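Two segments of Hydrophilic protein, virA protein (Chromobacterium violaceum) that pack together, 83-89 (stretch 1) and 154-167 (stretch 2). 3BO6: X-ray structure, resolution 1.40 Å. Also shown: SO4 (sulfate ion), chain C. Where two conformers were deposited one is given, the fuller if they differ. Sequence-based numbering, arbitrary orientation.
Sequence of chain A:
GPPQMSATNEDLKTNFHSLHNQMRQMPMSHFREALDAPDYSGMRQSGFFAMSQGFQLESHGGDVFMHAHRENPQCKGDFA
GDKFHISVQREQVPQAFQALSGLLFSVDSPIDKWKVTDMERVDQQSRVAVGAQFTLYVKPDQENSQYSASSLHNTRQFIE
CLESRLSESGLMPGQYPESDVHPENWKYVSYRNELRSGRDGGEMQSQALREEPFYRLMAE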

# COMPACT_ATOMS: atom_id res chain seq x y z
N LYS A 83 2.99 -4.84 -3.04
CA LYS A 83 1.79 -4.08 -2.75
C LYS A 83 1.28 -4.38 -1.35
O LYS A 83 1.49 -5.46 -0.78
N PHE A 84 0.60 -3.39 -0.79
CA PHE A 84 -0.09 -3.55 0.47
C PHE A 84 -1.58 -3.43 0.29
O PHE A 84 -2.06 -2.69 -0.57
N HIS A 85 -2.32 -4.11 1.16
CA HIS A 85 -3.74 -3.85 1.30
C HIS A 85 -3.97 -3.32 2.70
O HIS A 85 -3.17 -3.57 3.61
N ILE A 86 -5.07 -2.58 2.86
CA ILE A 86 -5.54 -2.13 4.16
C ILE A 86 -6.96 -2.64 4.36
O ILE A 86 -7.82 -2.44 3.49
N SER A 87 -7.20 -3.33 5.47
CA SER A 87 -8.51 -3.93 5.73
C SER A 87 -9.18 -3.28 6.94
O SER A 87 -8.65 -3.33 8.06
N VAL A 88 -10.33 -2.66 6.70
CA VAL A 88 -11.17 -2.17 7.79
C VAL A 88 -12.54 -2.84 7.74
O VAL A 88 -12.87 -3.56 6.78
N GLN A 89 -13.34 -2.64 8.78
CA GLN A 89 -14.69 -3.18 8.76
C GLN A 89 -15.45 -2.62 7.55
O GLN A 89 -15.37 -1.43 7.25
N ASN A 154 11.33 4.73 4.85
CA ASN A 154 10.18 5.63 4.79
C ASN A 154 8.90 4.85 4.55
O ASN A 154 7.84 5.20 5.06
N THR A 155 9.00 3.77 3.77
CA THR A 155 7.83 2.96 3.45
C THR A 155 7.37 2.21 4.69
O THR A 155 6.17 2.19 5.00
N ARG A 156 8.32 1.61 5.40
CA ARG A 156 7.99 0.92 6.63
C ARG A 156 7.37 1.90 7.65
O ARG A 156 6.36 1.58 8.31
N GLN A 157 7.99 3.07 7.79
CA GLN A 157 7.47 4.10 8.69
C GLN A 157 6.05 4.53 8.27
O GLN A 157 5.19 4.77 9.12
N PHE A 158 5.81 4.62 6.97
CA PHE A 158 4.50 5.03 6.46
C PHE A 158 3.44 4.01 6.86
O PHE A 158 2.35 4.38 7.32
N ILE A 159 3.76 2.73 6.71
CA ILE A 159 2.81 1.68 7.07
C ILE A 159 2.51 1.76 8.57
O ILE A 159 1.35 1.66 8.99
N GLU A 160 3.55 1.97 9.38
CA GLU A 160 3.32 2.10 10.82
C GLU A 160 2.48 3.35 11.15
O GLU A 160 1.67 3.33 12.08
N CYS A 161 2.60 4.41 10.36
CA CYS A 161 1.76 5.58 10.55
C CYS A 161 0.30 5.35 10.13
O CYS A 161 -0.63 5.88 10.74
N LEU A 162 0.10 4.58 9.07
CA LEU A 162 -1.25 4.23 8.63
C LEU A 162 -1.92 3.44 9.77
O LEU A 162 -3.08 3.70 10.12
N GLU A 163 -1.18 2.49 10.33
CA GLU A 163 -1.68 1.68 11.43
C GLU A 163 -2.03 2.56 12.62
O GLU A 163 -3.09 2.41 13.22
N SER A 164 -1.13 3.48 12.98
CA SER A 164 -1.39 4.34 14.13
C SER A 164 -2.60 5.25 13.91
O SER A 164 -3.43 5.38 14.81
N ARG A 165 -2.74 5.83 12.72
CA ARG A 165 -3.88 6.69 12.44
C ARG A 165 -5.19 5.91 12.46
O ARG A 165 -6.20 6.42 12.94
N LEU A 166 -5.19 4.68 11.96
CA LEU A 166 -6.42 3.89 11.94
C LEU A 166 -6.85 3.57 13.36
O LEU A 166 -8.01 3.74 13.70
N SER A 167 -5.89 3.14 14.18
CA SER A 167 -6.17 2.79 15.56
C SER A 167 -6.70 3.98 16.34
O SER A 167 -7.75 3.90 17.00

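What fills the centre of the contact? Strand 83-86 and helix 154-167 run nearly parallel, 4° apart, with axes 11.2 Å apart at closest approach, and side chains alone bridge that gap. Ile86, chi1 m and chi2 t, points toward the helix; its CD1 lies 4.1 Å from Leu162 CD1, and its CG2 lies 3.7 Å from Leu166 CD1. Both leucines adopt the m,t rotamer and point toward the strand, so Ile86 touches two residues one helical turn apart.

How does the packing continue at the two ends? Phe84, with chi1 m, points toward the helix, and its ring packs against Ile159 (chi1 m, chi2 p). Ile159 CD1 comes within 3.7 Å of Phe84 CE1, while Ile159 CG1 sits 3.9 Å from the centroid of the Phe84 ring, only 11° off the normal, making a CH-pi contact over the face. Thr155 (m) meets the edge of the same ring, its CG2 3.9 Å from Phe84 CE1, while its hydroxyl bonds elsewhere in the structure. Beyond Ile86, Val88 (m) places CG1 4.2 Å from Leu166 CD2.

Does any polar bond join the stretches? None does; the 268 Å² buried between them is held by apolar contact. Alternation along stretch 1 turns Phe84, Ile86 and Val88 to the helix, whereas Ser87 points away.

Where do the polar groups find partners? Lys83 and His85 reach a sulfate ion, probably from the crystallisation liquor, well away from the helix. Lys83 NZ donates to SO4 O2 at 2.8 Å and weakly to SO4 O4 at 3.1 Å; His85 NE2 donates to SO4 O4 at 2.7 Å, with that oxygen near the ring plane. On the helix, Arg156 points away from the strand, and its NE forms a salt bridge with Glu160 OE2, a weak hydrogen bond at 3.4 Å, one turn along.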

# COMPACT_ATOMS: atom_id res chain seq x y z
CB LYS A 83 0.71 -4.35 -3.81
CG LYS A 83 0.09 -5.74 -3.74
CD LYS A 83 -0.54 -6.16 -5.09
CE LYS A 83 -1.68 -5.26 -5.51
NZ LYS A 83 -2.19 -5.65 -6.86
CB PHE A 84 0.32 -2.47 1.48
CG PHE A 84 1.77 -2.46 1.83
CD1 PHE A 84 2.60 -1.44 1.39
CD2 PHE A 84 2.29 -3.44 2.66
CE1 PHE A 84 3.95 -1.40 1.74
CE2 PHE A 84 3.64 -3.42 3.02
CZ PHE A 84 4.47 -2.40 2.55
CB HIS A 85 -4.53 -5.14 1.10
CG HIS A 85 -4.39 -5.72 -0.27
ND1 HIS A 85 -3.74 -6.91 -0.51
CD2 HIS A 85 -4.83 -5.28 -1.47
CE1 HIS A 85 -3.78 -7.17 -1.80
NE2 HIS A 85 -4.45 -6.21 -2.41
CB ILE A 86 -5.54 -0.59 4.28
CG1 ILE A 86 -4.19 -0.02 3.82
CG2 ILE A 86 -5.84 -0.18 5.73
CD1 ILE A 86 -4.13 1.52 3.86
CB SER A 87 -8.38 -5.44 6.00
OG SER A 87 -7.81 -6.09 4.88
CB VAL A 88 -11.32 -0.63 7.74
CG1 VAL A 88 -9.95 0.05 7.85
CG2 VAL A 88 -12.05 -0.18 6.47
CB GLN A 89 -15.40 -2.84 10.08
CG GLN A 89 -16.50 -3.82 10.46
CD GLN A 89 -17.78 -3.53 9.72
OE1 GLN A 89 -18.10 -2.37 9.47
NE2 GLN A 89 -18.51 -4.58 9.35
CB ASN A 154 10.39 6.70 3.71
CG ASN A 154 11.39 7.76 4.13
OD1 ASN A 154 11.55 8.05 5.32
ND2 ASN A 154 12.06 8.37 3.15
CB THR A 155 8.13 2.01 2.30
OG1 THR A 155 8.50 2.79 1.16
CG2 THR A 155 6.90 1.18 1.94
CB ARG A 156 9.23 0.24 7.20
CG ARG A 156 8.97 -0.52 8.49
CD ARG A 156 10.16 -1.38 8.89
NE ARG A 156 9.96 -1.99 10.20
CZ ARG A 156 10.45 -3.18 10.56
NH1 ARG A 156 11.17 -3.90 9.71
NH2 ARG A 156 10.21 -3.65 11.79
CB GLN A 157 8.41 5.31 8.70
CG GLN A 157 9.73 5.07 9.46
CD GLN A 157 9.56 5.32 10.94
OE1 GLN A 157 9.18 6.42 11.35
NE2 GLN A 157 9.81 4.31 11.75
CB PHE A 158 4.58 5.23 4.93
CG PHE A 158 3.37 5.87 4.32
CD1 PHE A 158 3.11 7.22 4.50
CD2 PHE A 158 2.52 5.12 3.51
CE1 PHE A 158 2.00 7.82 3.90
CE2 PHE A 158 1.42 5.71 2.89
CZ PHE A 158 1.15 7.06 3.10
CB ILE A 159 3.32 0.26 6.68
CG1 ILE A 159 2.93 -0.07 5.23
CG2 ILE A 159 2.74 -0.81 7.60
CD1 ILE A 159 2.96 1.09 4.28
CB GLU A 160 4.67 2.02 11.56
CG GLU A 160 5.26 0.58 11.46
CD GLU A 160 6.75 0.47 11.77
OE1 GLU A 160 7.41 1.50 12.03
OE2 GLU A 160 7.27 -0.67 11.74
CB CYS A 161 2.33 6.74 9.76
SG CYS A 161 1.94 8.26 10.52
CB LEU A 162 -1.21 3.39 7.34
CG LEU A 162 -0.68 4.10 6.09
CD1 LEU A 162 -0.47 3.07 4.98
CD2 LEU A 162 -1.60 5.23 5.60
CB GLU A 163 -0.63 0.63 11.86
CG GLU A 163 -0.46 -0.54 10.89
CD GLU A 163 -1.42 -1.69 11.17
OE1 GLU A 163 -1.74 -1.94 12.35
OE2 GLU A 163 -1.85 -2.35 10.20
CB SER A 164 -0.14 5.12 14.56
OG SER A 164 0.25 6.08 13.61
CB ARG A 165 -3.75 7.44 11.10
CG ARG A 165 -2.99 8.80 11.13
CD ARG A 165 -3.60 9.81 12.11
NE ARG A 165 -3.17 11.19 11.82
CZ ARG A 165 -3.10 12.17 12.71
NH1 ARG A 165 -3.35 11.95 14.00
NH2 ARG A 165 -2.74 13.39 12.31
CB LEU A 166 -6.27 2.61 11.10
CG LEU A 166 -6.21 2.92 9.61
CD1 LEU A 166 -5.61 1.73 8.85
CD2 LEU A 166 -7.61 3.31 9.07
CB SER A 167 -4.91 2.25 16.22
OG SER A 167 -4.64 0.93 15.79
S SO4 C . -4.72 -7.79 -5.54
O1 SO4 C . -4.30 -8.64 -4.41
O2 SO4 C . -3.81 -7.98 -6.67
O3 SO4 C . -6.06 -8.15 -5.94
O4 SO4 C . -4.66 -6.38 -5.14